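Beta-1,4-mannanase (Aplysia kurodai, PDB 3VUP) probably hydrolyses the beta-1,4-mannosidic linkages of mannan as a TIM-barrel enzyme of the sea hare's digestive fluid. Local coordinates at residues Val16-Gly21 with Asn103-Pro108. Residues are numbered along the deposited sequence; the frame is centred on the assembly and turned at random.
Sequences VFLSGG and NILVFP
With chi1 of -56°, Leu18 carries its CG opposite its own carbonyl carbon, and with chi2 of 175° it sends its two methyls to two different partners, Leu105 and Phe107. Those residues have the same first torsion, near -60°, and their CB atoms point toward 16-21, as that of Leu18 points toward 103-108. One methyl branch of Leu18, CD2, meets the CD1 methyl of Leu105 at 3.9 Å. The other, CD1, lies 3.7 Å from CZ of Phe107, the far corner of the ring, which it approaches obliquely. In both pairs the side chains cross at about a right angle. Each touch joins one atom pair within 4.2 Å, and the contact buries 115 Å², both sides summed.

The strands 18-22 and 105-112 are not neighbours in the sheet. They are the first and third of the eight parallel strands of the TIM barrel, with strand 58-65 between them, and the CA atoms of Leu18 and Leu105 are 8.5 Å apart. The three buried side chains meet inside the barrel, over the intervening strand, near the N-terminal ends of strands 18-22 and 105-112. Ser58, on the intervening strand, touches both Leu18 and Phe107. Phe9 of strand 8-11 packs on Leu18, Ile349 near the C-terminus packs on Leu105, and the ring of Phe107 meets that of Trp320 on the last barrel strand.

No hydrogen bond joins 16-21 to 103-108. All three touching residues are buried, so the contact rests on dispersion and the exclusion of water: a branched leucine, divided between a methyl and a ring corner, forms part of the apolar packing at the N-terminal end of the barrel strands.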
loop_
_atom_site.group_PDB
_atom_site.type_symbol
_atom_site.label_atom_id
_atom_site.label_comp_id
_atom_site.label_asym_id
_atom_site.label_seq_id
_atom_site.Cartn_x
_atom_site.Cartn_y
_atom_site.Cartn_z
ATOM N N VAL A 16 -4.607 -18.120 -0.425
ATOM C CA VAL A 16 -5.643 -17.120 -0.645
ATOM C C VAL A 16 -5.186 -16.118 -1.701
ATOM O O VAL A 16 -4.018 -15.720 -1.718
ATOM C CB VAL A 16 -6.021 -16.390 0.688
ATOM C CG1 VAL A 16 -4.811 -15.715 1.310
ATOM C CG2 VAL A 16 -7.138 -15.385 0.496
ATOM N N PHE A 17 -6.111 -15.719 -2.572
ATOM C CA PHE A 17 -5.899 -14.624 -3.509
ATOM C C PHE A 17 -6.599 -13.403 -2.935
ATOM O O PHE A 17 -7.758 -13.497 -2.524
ATOM C CB PHE A 17 -6.478 -14.988 -4.877
ATOM C CG PHE A 17 -6.291 -13.924 -5.928
ATOM C CD1 PHE A 17 -5.163 -13.910 -6.748
ATOM C CD2 PHE A 17 -7.250 -12.937 -6.100
ATOM C CE1 PHE A 17 -4.995 -12.930 -7.719
ATOM C CE2 PHE A 17 -7.096 -11.964 -7.063
ATOM C CZ PHE A 17 -5.965 -11.961 -7.883
ATOM N N LEU A 18 -5.902 -12.268 -2.892
ATOM C CA LEU A 18 -6.472 -11.064 -2.300
ATOM C C LEU A 18 -7.237 -10.274 -3.354
ATOM O O LEU A 18 -6.642 -9.698 -4.263
ATOM C CB LEU A 18 -5.370 -10.203 -1.683
ATOM C CG LEU A 18 -4.498 -10.912 -0.642
ATOM C CD1 LEU A 18 -3.369 -10.012 -0.187
ATOM C CD2 LEU A 18 -5.326 -11.341 0.548
ATOM N N SER A 19 -8.559 -10.250 -3.232
ATOM C CA SER A 19 -9.417 -9.624 -4.226
ATOM C C SER A 19 -10.253 -8.528 -3.589
ATOM O O SER A 19 -10.957 -8.772 -2.606
ATOM C CB SER A 19 -10.367 -10.673 -4.804
ATOM O OG SER A 19 -11.282 -10.057 -5.687
ATOM N N GLY A 20 -10.207 -7.320 -4.134
ATOM C CA GLY A 20 -11.026 -6.271 -3.574
ATOM C C GLY A 20 -10.701 -4.949 -4.213
ATOM O O GLY A 20 -10.561 -4.842 -5.437
ATOM N N GLY A 21 -10.569 -3.924 -3.386
ATOM C CA GLY A 21 -10.330 -2.607 -3.919
ATOM C C GLY A 21 -9.794 -1.624 -2.910
ATOM O O GLY A 21 -9.626 -1.928 -1.723
ATOM N N ASN A 103 -15.737 -9.978 7.050
ATOM C CA ASN A 103 -14.727 -10.870 6.485
ATOM C C ASN A 103 -13.854 -10.168 5.442
ATOM O O ASN A 103 -13.601 -10.689 4.349
ATOM C CB ASN A 103 -15.377 -12.129 5.915
ATOM C CG ASN A 103 -15.891 -13.048 6.997
ATOM O OD1 ASN A 103 -15.353 -13.077 8.100
ATOM N ND2 ASN A 103 -16.928 -13.815 6.686
ATOM N N ILE A 104 -13.389 -8.976 5.802
ATOM C CA ILE A 104 -12.503 -8.201 4.948
ATOM C C ILE A 104 -11.164 -7.975 5.644
ATOM O O ILE A 104 -11.107 -7.486 6.771
ATOM C CB ILE A 104 -13.116 -6.824 4.597
ATOM C CG1 ILE A 104 -14.447 -6.979 3.862
ATOM C CG2 ILE A 104 -12.128 -5.980 3.792
ATOM C CD1 ILE A 104 -14.353 -7.659 2.525
ATOM N N LEU A 105 -10.092 -8.337 4.951
ATOM C CA LEU A 105 -8.731 -8.011 5.356
ATOM C C LEU A 105 -8.402 -6.572 4.970
ATOM O O LEU A 105 -8.640 -6.153 3.838
ATOM C CB LEU A 105 -7.746 -8.947 4.671
ATOM C CG LEU A 105 -7.819 -10.415 5.089
ATOM C CD1 LEU A 105 -7.123 -11.284 4.056
ATOM C CD2 LEU A 105 -7.198 -10.613 6.460
ATOM N N VAL A 106 -7.856 -5.832 5.926
ATOM C CA VAL A 106 -7.589 -4.412 5.759
ATOM C C VAL A 106 -6.111 -4.151 5.520
ATOM O O VAL A 106 -5.252 -4.731 6.196
ATOM C CB VAL A 106 -8.047 -3.645 7.005
ATOM C CG1 VAL A 106 -7.823 -2.161 6.847
ATOM C CG2 VAL A 106 -9.486 -3.913 7.255
ATOM N N PHE A 107 -5.834 -3.273 4.558
ATOM C CA PHE A 107 -4.476 -2.850 4.241
ATOM C C PHE A 107 -4.392 -1.334 4.375
ATOM O O PHE A 107 -4.603 -0.608 3.413
ATOM C CB PHE A 107 -4.098 -3.336 2.834
ATOM C CG PHE A 107 -4.103 -4.835 2.711
ATOM C CD1 PHE A 107 -2.942 -5.560 2.883
ATOM C CD2 PHE A 107 -5.284 -5.518 2.476
ATOM C CE1 PHE A 107 -2.954 -6.945 2.803
ATOM C CE2 PHE A 107 -5.300 -6.907 2.394
ATOM C CZ PHE A 107 -4.135 -7.619 2.556
ATOM N N PRO A 108 -4.116 -0.846 5.591
ATOM C CA PRO A 108 -3.988 0.601 5.773
ATOM C C PRO A 108 -2.733 1.099 5.074
ATOM O O PRO A 108 -1.667 0.490 5.202
ATOM C CB PRO A 108 -3.838 0.750 7.293
ATOM C CG PRO A 108 -4.347 -0.550 7.870
ATOM C CD PRO A 108 -3.958 -1.582 6.855
#